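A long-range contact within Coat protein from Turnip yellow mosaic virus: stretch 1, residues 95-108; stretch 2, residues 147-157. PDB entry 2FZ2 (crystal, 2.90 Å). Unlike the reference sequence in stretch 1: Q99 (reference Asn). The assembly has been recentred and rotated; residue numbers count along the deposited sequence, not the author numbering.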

ATOM      1  N   TRP D  95     112.743  42.612 -34.702  1.00 13.41           N
ATOM      2  CA  TRP D  95     111.647  43.547 -34.806  1.00 15.20           C
ATOM      3  C   TRP D  95     111.651  44.292 -33.484  1.00 18.03           C
ATOM      4  O   TRP D  95     111.763  43.686 -32.419  1.00 18.07           O
ATOM      5  CB  TRP D  95     110.329  42.799 -34.996  1.00 20.12           C
ATOM      6  CG  TRP D  95     110.105  42.289 -36.388  1.00 13.56           C
ATOM      7  CD1 TRP D  95     109.974  40.987 -36.774  1.00 19.95           C
ATOM      8  CD2 TRP D  95     109.953  43.072 -37.567  1.00 14.38           C
ATOM      9  NE1 TRP D  95     109.747  40.912 -38.127  1.00 16.61           N
ATOM     10  CE2 TRP D  95     109.730  42.179 -38.638  1.00 14.25           C
ATOM     11  CE3 TRP D  95     109.983  44.443 -37.824  1.00 16.71           C
ATOM     12  CZ2 TRP D  95     109.538  42.614 -39.943  1.00 15.71           C
ATOM     13  CZ3 TRP D  95     109.792  44.876 -39.118  1.00 15.20           C
ATOM     14  CH2 TRP D  95     109.572  43.964 -40.165  1.00 18.46           C
ATOM     15  N   VAL D  96     111.510  45.605 -33.550  1.00 17.16           N
ATOM     16  CA  VAL D  96     111.553  46.409 -32.348  1.00 12.99           C
ATOM     17  C   VAL D  96     110.808  47.742 -32.540  1.00 10.77           C
ATOM     18  O   VAL D  96     110.756  48.281 -33.643  1.00 16.23           O
ATOM     19  CB  VAL D  96     113.037  46.638 -31.985  1.00 10.10           C
ATOM     20  CG1 VAL D  96     113.505  47.972 -32.495  1.00 15.93           C
ATOM     21  CG2 VAL D  96     113.232  46.527 -30.516  1.00 14.27           C
ATOM     22  N   PRO D  97     110.197  48.276 -31.473  1.00  5.97           N
ATOM     23  CA  PRO D  97     109.485  49.548 -31.639  1.00 14.18           C
ATOM     24  C   PRO D  97     110.411  50.723 -31.883  1.00 13.90           C
ATOM     25  O   PRO D  97     111.454  50.840 -31.256  1.00 18.66           O
ATOM     26  CB  PRO D  97     108.694  49.705 -30.344  1.00 10.50           C
ATOM     27  CG  PRO D  97     109.382  48.825 -29.354  1.00 18.11           C
ATOM     28  CD  PRO D  97     110.090  47.742 -30.107  1.00 16.03           C
ATOM     29  N   ALA D  98     110.016  51.585 -32.807  1.00 16.31           N
ATOM     30  CA  ALA D  98     110.789  52.759 -33.169  1.00 21.53           C
ATOM     31  C   ALA D  98     111.560  53.380 -32.005  1.00 27.48           C
ATOM     32  O   ALA D  98     112.727  53.793 -32.154  1.00 30.31           O
ATOM     33  CB  ALA D  98     109.860  53.797 -33.769  1.00 32.45           C
ATOM     34  N   GLN D  99     110.892  53.445 -30.855  1.00 26.32           N
ATOM     35  CA  GLN D  99     111.448  54.038 -29.649  1.00 21.99           C
ATOM     36  C   GLN D  99     112.569  53.273 -28.978  1.00 22.52           C
ATOM     37  O   GLN D  99     113.211  53.794 -28.070  1.00 28.60           O
ATOM     38  CB  GLN D  99     110.351  54.243 -28.645  1.00 10.68           C
ATOM     39  CG  GLN D  99     109.369  53.133 -28.633  1.00 15.10           C
ATOM     40  CD  GLN D  99     108.194  53.460 -27.738  1.00 43.71           C
ATOM     41  OE1 GLN D  99     107.266  52.656 -27.570  1.00 58.25           O
ATOM     42  NE2 GLN D  99     108.223  54.657 -27.146  1.00 51.78           N
ATOM     43  N   SER D 100     112.792  52.031 -29.387  1.00 23.17           N
ATOM     44  CA  SER D 100     113.878  51.267 -28.800  1.00 17.74           C
ATOM     45  C   SER D 100     115.173  51.727 -29.439  1.00 19.45           C
ATOM     46  O   SER D 100     115.343  51.676 -30.657  1.00 24.18           O
ATOM     47  CB  SER D 100     113.696  49.787 -29.025  1.00 12.66           C
ATOM     48  OG  SER D 100     114.580  49.106 -28.163  1.00 26.19           O
ATOM     49  N   PRO D 101     116.126  52.145 -28.609  1.00 17.99           N
ATOM     50  CA  PRO D 101     117.430  52.644 -29.044  1.00 21.31           C
ATOM     51  C   PRO D 101     118.434  51.581 -29.408  1.00 24.11           C
ATOM     52  O   PRO D 101     119.629  51.876 -29.504  1.00 27.98           O
ATOM     53  CB  PRO D 101     117.903  53.432 -27.848  1.00 23.56           C
ATOM     54  CG  PRO D 101     117.383  52.597 -26.695  1.00 25.20           C
ATOM     55  CD  PRO D 101     116.032  52.096 -27.140  1.00 16.56           C
ATOM     56  N   VAL D 102     117.986  50.346 -29.597  1.00 17.93           N
ATOM     57  CA  VAL D 102     118.948  49.315 -29.936  1.00 14.35           C
ATOM     58  C   VAL D 102     119.458  49.438 -31.337  1.00 14.79           C
ATOM     59  O   VAL D 102     118.770  49.929 -32.244  1.00 24.13           O
ATOM     60  CB  VAL D 102     118.404  47.922 -29.783  1.00  9.17           C
ATOM     61  CG1 VAL D 102     119.284  47.162 -28.819  1.00 12.47           C
ATOM     62  CG2 VAL D 102     116.989  47.970 -29.298  1.00  6.19           C
ATOM     63  N   THR D 103     120.690  48.998 -31.499  1.00 13.70           N
ATOM     64  CA  THR D 103     121.330  49.048 -32.783  1.00 15.55           C
ATOM     65  C   THR D 103     121.554  47.600 -33.200  1.00 14.26           C
ATOM     66  O   THR D 103     121.659  46.711 -32.356  1.00 18.63           O
ATOM     67  CB  THR D 103     122.660  49.836 -32.673  1.00 18.51           C
ATOM     68  OG1 THR D 103     123.653  49.270 -33.538  1.00 35.02           O
ATOM     69  CG2 THR D 103     123.170  49.804 -31.250  1.00 20.42           C
ATOM     70  N   PRO D 104     121.586  47.335 -34.510  1.00 12.36           N
ATOM     71  CA  PRO D 104     121.797  45.976 -35.015  1.00 12.26           C
ATOM     72  C   PRO D 104     122.973  45.239 -34.360  1.00 17.40           C
ATOM     73  O   PRO D 104     122.955  44.013 -34.229  1.00 24.21           O
ATOM     74  CB  PRO D 104     122.016  46.189 -36.507  1.00 14.12           C
ATOM     75  CG  PRO D 104     121.256  47.440 -36.812  1.00  7.38           C
ATOM     76  CD  PRO D 104     121.406  48.309 -35.603  1.00 12.14           C
ATOM     77  N   THR D 105     123.996  45.987 -33.964  1.00 18.89           N
ATOM     78  CA  THR D 105     125.171  45.409 -33.318  1.00 23.86           C
ATOM     79  C   THR D 105     124.776  44.577 -32.101  1.00 23.75           C
ATOM     80  O   THR D 105     125.369  43.535 -31.805  1.00 26.78           O
ATOM     81  CB  THR D 105     126.130  46.512 -32.837  1.00 29.43           C
ATOM     82  OG1 THR D 105     126.001  47.671 -33.675  1.00 36.51           O
ATOM     83  CG2 THR D 105     127.562  46.013 -32.873  1.00 35.81           C
ATOM     84  N   GLN D 106     123.756  45.049 -31.403  1.00 21.41           N
ATOM     85  CA  GLN D 106     123.296  44.380 -30.206  1.00 24.02           C
ATOM     86  C   GLN D 106     122.014  43.576 -30.374  1.00 17.03           C
ATOM     87  O   GLN D 106     121.192  43.526 -29.466  1.00 13.51           O
ATOM     88  CB  GLN D 106     123.105  45.414 -29.097  1.00 34.24           C
ATOM     89  CG  GLN D 106     122.501  46.729 -29.561  1.00 41.21           C
ATOM     90  CD  GLN D 106     123.123  47.921 -28.873  1.00 48.41           C
ATOM     91  OE1 GLN D 106     122.449  48.661 -28.149  1.00 51.32           O
ATOM     92  NE2 GLN D 106     124.422  48.121 -29.097  1.00 53.90           N
ATOM     93  N   ILE D 107     121.842  42.930 -31.517  1.00 14.33           N
ATOM     94  CA  ILE D 107     120.631  42.146 -31.727  1.00 10.88           C
ATOM     95  C   ILE D 107     120.600  40.987 -30.743  1.00 10.09           C
ATOM     96  O   ILE D 107     119.569  40.628 -30.162  1.00  9.76           O
ATOM     97  CB  ILE D 107     120.575  41.569 -33.146  1.00  9.79           C
ATOM     98  CG1 ILE D 107     120.315  42.694 -34.152  1.00 13.71           C
ATOM     99  CG2 ILE D 107     119.481  40.507 -33.223  1.00  5.20           C
ATOM    100  CD1 ILE D 107     120.116  42.232 -35.578  1.00 17.61           C
ATOM    101  N   THR D 108     121.765  40.407 -30.554  1.00 12.70           N
ATOM    102  CA  THR D 108     121.911  39.285 -29.671  1.00 16.24           C
ATOM    103  C   THR D 108     121.754  39.608 -28.188  1.00 17.28           C
ATOM    104  O   THR D 108     121.591  38.698 -27.387  1.00 24.46           O
ATOM    105  CB  THR D 108     123.248  38.652 -29.926  1.00 17.17           C
ATOM    106  OG1 THR D 108     124.159  39.653 -30.411  1.00 27.95           O
ATOM    107  CG2 THR D 108     123.098  37.609 -30.985  1.00 16.43           C
ATOM    108  N   TYR D 147     103.249  58.523 -33.992  1.00 26.80           N
ATOM    109  CA  TYR D 147     103.533  57.676 -32.842  1.00 19.78           C
ATOM    110  C   TYR D 147     105.014  57.363 -32.856  1.00 18.93           C
ATOM    111  O   TYR D 147     105.681  57.566 -33.878  1.00 25.95           O
ATOM    112  CB  TYR D 147     102.747  56.382 -32.935  1.00 18.78           C
ATOM    113  CG  TYR D 147     101.256  56.571 -32.943  1.00 23.25           C
ATOM    114  CD1 TYR D 147     100.561  56.730 -34.137  1.00 25.05           C
ATOM    115  CD2 TYR D 147     100.527  56.547 -31.753  1.00 29.22           C
ATOM    116  CE1 TYR D 147      99.158  56.855 -34.148  1.00 29.00           C
ATOM    117  CE2 TYR D 147      99.128  56.670 -31.751  1.00 30.27           C
ATOM    118  CZ  TYR D 147      98.453  56.820 -32.950  1.00 29.27           C
ATOM    119  OH  TYR D 147      97.075  56.891 -32.949  1.00 33.38           O
ATOM    120  N   LEU D 148     105.538  56.859 -31.744  1.00 17.83           N
ATOM    121  CA  LEU D 148     106.965  56.560 -31.698  1.00 21.13           C
ATOM    122  C   LEU D 148     107.308  55.104 -31.436  1.00 17.63           C
ATOM    123  O   LEU D 148     108.471  54.781 -31.162  1.00 25.47           O
ATOM    124  CB  LEU D 148     107.658  57.456 -30.670  1.00 14.89           C
ATOM    125  CG  LEU D 148     106.683  58.407 -29.973  1.00  9.96           C
ATOM    126  CD1 LEU D 148     106.174  57.752 -28.722  1.00 12.18           C
ATOM    127  CD2 LEU D 148     107.354  59.710 -29.627  1.00  5.20           C
ATOM    128  N   ASP D 149     106.306  54.231 -31.508  1.00 13.74           N
ATOM    129  CA  ASP D 149     106.538  52.809 -31.311  1.00 13.84           C
ATOM    130  C   ASP D 149     106.128  51.998 -32.519  1.00 15.87           C
ATOM    131  O   ASP D 149     105.829  50.812 -32.385  1.00 23.36           O
ATOM    132  CB  ASP D 149     105.809  52.243 -30.080  1.00 17.19           C
ATOM    133  CG  ASP D 149     104.569  53.023 -29.699  1.00 20.65           C
ATOM    134  OD1 ASP D 149     103.925  52.635 -28.697  1.00 18.25           O
ATOM    135  OD2 ASP D 149     104.239  54.015 -30.383  1.00 26.63           O
ATOM    136  N   SER D 150     106.087  52.632 -33.689  1.00 18.38           N
ATOM    137  CA  SER D 150     105.743  51.920 -34.922  1.00 17.46           C
ATOM    138  C   SER D 150     106.875  50.919 -35.129  1.00 16.91           C
ATOM    139  O   SER D 150     107.948  51.039 -34.526  1.00 22.37           O
ATOM    140  CB  SER D 150     105.696  52.879 -36.111  1.00 19.70           C
ATOM    141  OG  SER D 150     106.236  54.133 -35.727  1.00 29.73           O
ATOM    142  N   PRO D 151     106.661  49.921 -35.982  1.00  9.60           N
ATOM    143  CA  PRO D 151     107.689  48.912 -36.235  1.00  9.05           C
ATOM    144  C   PRO D 151     108.958  49.458 -36.844  1.00 12.56           C
ATOM    145  O   PRO D 151     108.919  50.334 -37.726  1.00 14.73           O
ATOM    146  CB  PRO D 151     106.997  47.921 -37.151  1.00 13.01           C
ATOM    147  CG  PRO D 151     105.529  48.193 -36.948  1.00 13.20           C
ATOM    148  CD  PRO D 151     105.439  49.657 -36.741  1.00 11.04           C
ATOM    149  N   LYS D 152     110.071  48.920 -36.351  1.00  8.87           N
ATOM    150  CA  LYS D 152     111.429  49.270 -36.770  1.00 10.40           C
ATOM    151  C   LYS D 152     112.114  47.933 -37.012  1.00  9.21           C
ATOM    152  O   LYS D 152     111.990  47.015 -36.209  1.00 13.00           O
ATOM    153  CB  LYS D 152     112.149  50.022 -35.640  1.00 15.19           C
ATOM    154  CG  LYS D 152     113.562  50.554 -35.935  1.00 17.20           C
ATOM    155  CD  LYS D 152     114.276  50.939 -34.615  1.00 26.82           C
ATOM    156  CE  LYS D 152     115.100  52.235 -34.715  1.00 38.85           C
ATOM    157  NZ  LYS D 152     116.241  52.300 -33.721  1.00 45.16           N
ATOM    158  N   LEU D 153     112.839  47.803 -38.111  1.00 13.25           N
ATOM    159  CA  LEU D 153     113.493  46.534 -38.365  1.00  8.67           C
ATOM    160  C   LEU D 153     115.002  46.638 -38.288  1.00 12.45           C
ATOM    161  O   LEU D 153     115.611  47.535 -38.879  1.00 19.70           O
ATOM    162  CB  LEU D 153     113.087  45.989 -39.726  1.00  5.92           C
ATOM    163  CG  LEU D 153     113.849  44.737 -40.139  1.00 10.10           C
ATOM    164  CD1 LEU D 153     113.125  43.508 -39.633  1.00 15.52           C
ATOM    165  CD2 LEU D 153     113.965  44.701 -41.633  1.00 10.75           C
ATOM    166  N   LEU D 154     115.601  45.704 -37.561  1.00 13.23           N
ATOM    167  CA  LEU D 154     117.038  45.686 -37.390  1.00 12.91           C
ATOM    168  C   LEU D 154     117.649  44.526 -38.127  1.00 13.45           C
ATOM    169  O   LEU D 154     117.231  43.386 -37.929  1.00 19.28           O
ATOM    170  CB  LEU D 154     117.374  45.569 -35.911  1.00 12.99           C
ATOM    171  CG  LEU D 154     116.949  46.792 -35.108  1.00 11.67           C
ATOM    172  CD1 LEU D 154     117.323  46.634 -33.651  1.00 15.13           C
ATOM    173  CD2 LEU D 154     117.628  48.010 -35.691  1.00 19.45           C
ATOM    174  N   ILE D 155     118.640  44.810 -38.966  1.00  9.18           N
ATOM    175  CA  ILE D 155     119.319  43.748 -39.713  1.00 12.31           C
ATOM    176  C   ILE D 155     120.830  43.829 -39.584  1.00 15.47           C
ATOM    177  O   ILE D 155     121.417  44.909 -39.715  1.00 17.50           O
ATOM    178  CB  ILE D 155     119.028  43.800 -41.217  1.00 11.86           C
ATOM    179  CG1 ILE D 155     117.528  43.722 -41.482  1.00  8.41           C
ATOM    180  CG2 ILE D 155     119.745  42.667 -41.896  1.00 11.70           C
ATOM    181  CD1 ILE D 155     116.914  42.471 -40.997  1.00  8.41           C
ATOM    182  N   SER D 156     121.465  42.684 -39.367  1.00 12.25           N
ATOM    183  CA  SER D 156     122.910  42.662 -39.231  1.00 18.11           C
ATOM    184  C   SER D 156     123.499  41.640 -40.189  1.00 18.61           C
ATOM    185  O   SER D 156     123.043  40.496 -40.248  1.00 23.48           O
ATOM    186  CB  SER D 156     123.290  42.324 -37.778  1.00 24.55           C
ATOM    187  OG  SER D 156     123.824  41.010 -37.647  1.00 34.64           O
ATOM    188  N   ILE D 157     124.507  42.053 -40.950  1.00 14.60           N
ATOM    189  CA  ILE D 157     125.142  41.140 -41.888  1.00 14.37           C
ATOM    190  C   ILE D 157     126.604  40.953 -41.546  1.00 19.93           C
ATOM    191  O   ILE D 157     127.320  41.921 -41.278  1.00 29.87           O
ATOM    192  CB  ILE D 157     125.068  41.655 -43.333  1.00 11.66           C
ATOM    193  CG1 ILE D 157     123.619  41.899 -43.729  1.00 11.25           C
ATOM    194  CG2 ILE D 157     125.667  40.640 -44.278  1.00  9.32           C
ATOM    195  CD1 ILE D 157     122.739  40.734 -43.489  1.00  5.20           C
TER

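Three backbone hydrogen bonds fix the register. A98 N donates to S150 O at 2.7 Å with an N-H...O angle of 162°, and V96 N donates to K152 O at 3.0 Å and 155°. The return bond from K152 N to V96 O is short, 2.9 Å, but weak, since its angle falls to 127°. V96 and K152 thus form the hydrogen-bonded pair of an antiparallel ladder, with W95–L153 and P97–P151 as non-hydrogen-bonded neighbours; the strand axes run at 138°. P97 has no amide hydrogen, yet its CA lies 3.6 Å from S150 O in a CA-H...O contact.

Beyond P97 the chain enters a type I turn, closed by S100 N to P97 O at 2.6 Å. The extended K152 side chain follows it, passing V96 (CG1 to K152 CD, 3.7 Å) so that its NZ reaches S100 O at 3.3 Å, a charged donor meeting a backbone carbonyl.

Packing differs on the two faces of the sheet. On the W95 and L153 face, L153 CD1 sits 3.5 Å from the centroid of the W95 six-membered ring, 4° off its normal, a CH-pi contact. On the V96 and K152 face, L154 CD1 lies 4.2 Å from both V96 CG1 and V102 CB, while L154 CD2 meets P104 CD at 3.8 Å. Farther along, I107 CD1 approaches S156 CB at 3.9 Å.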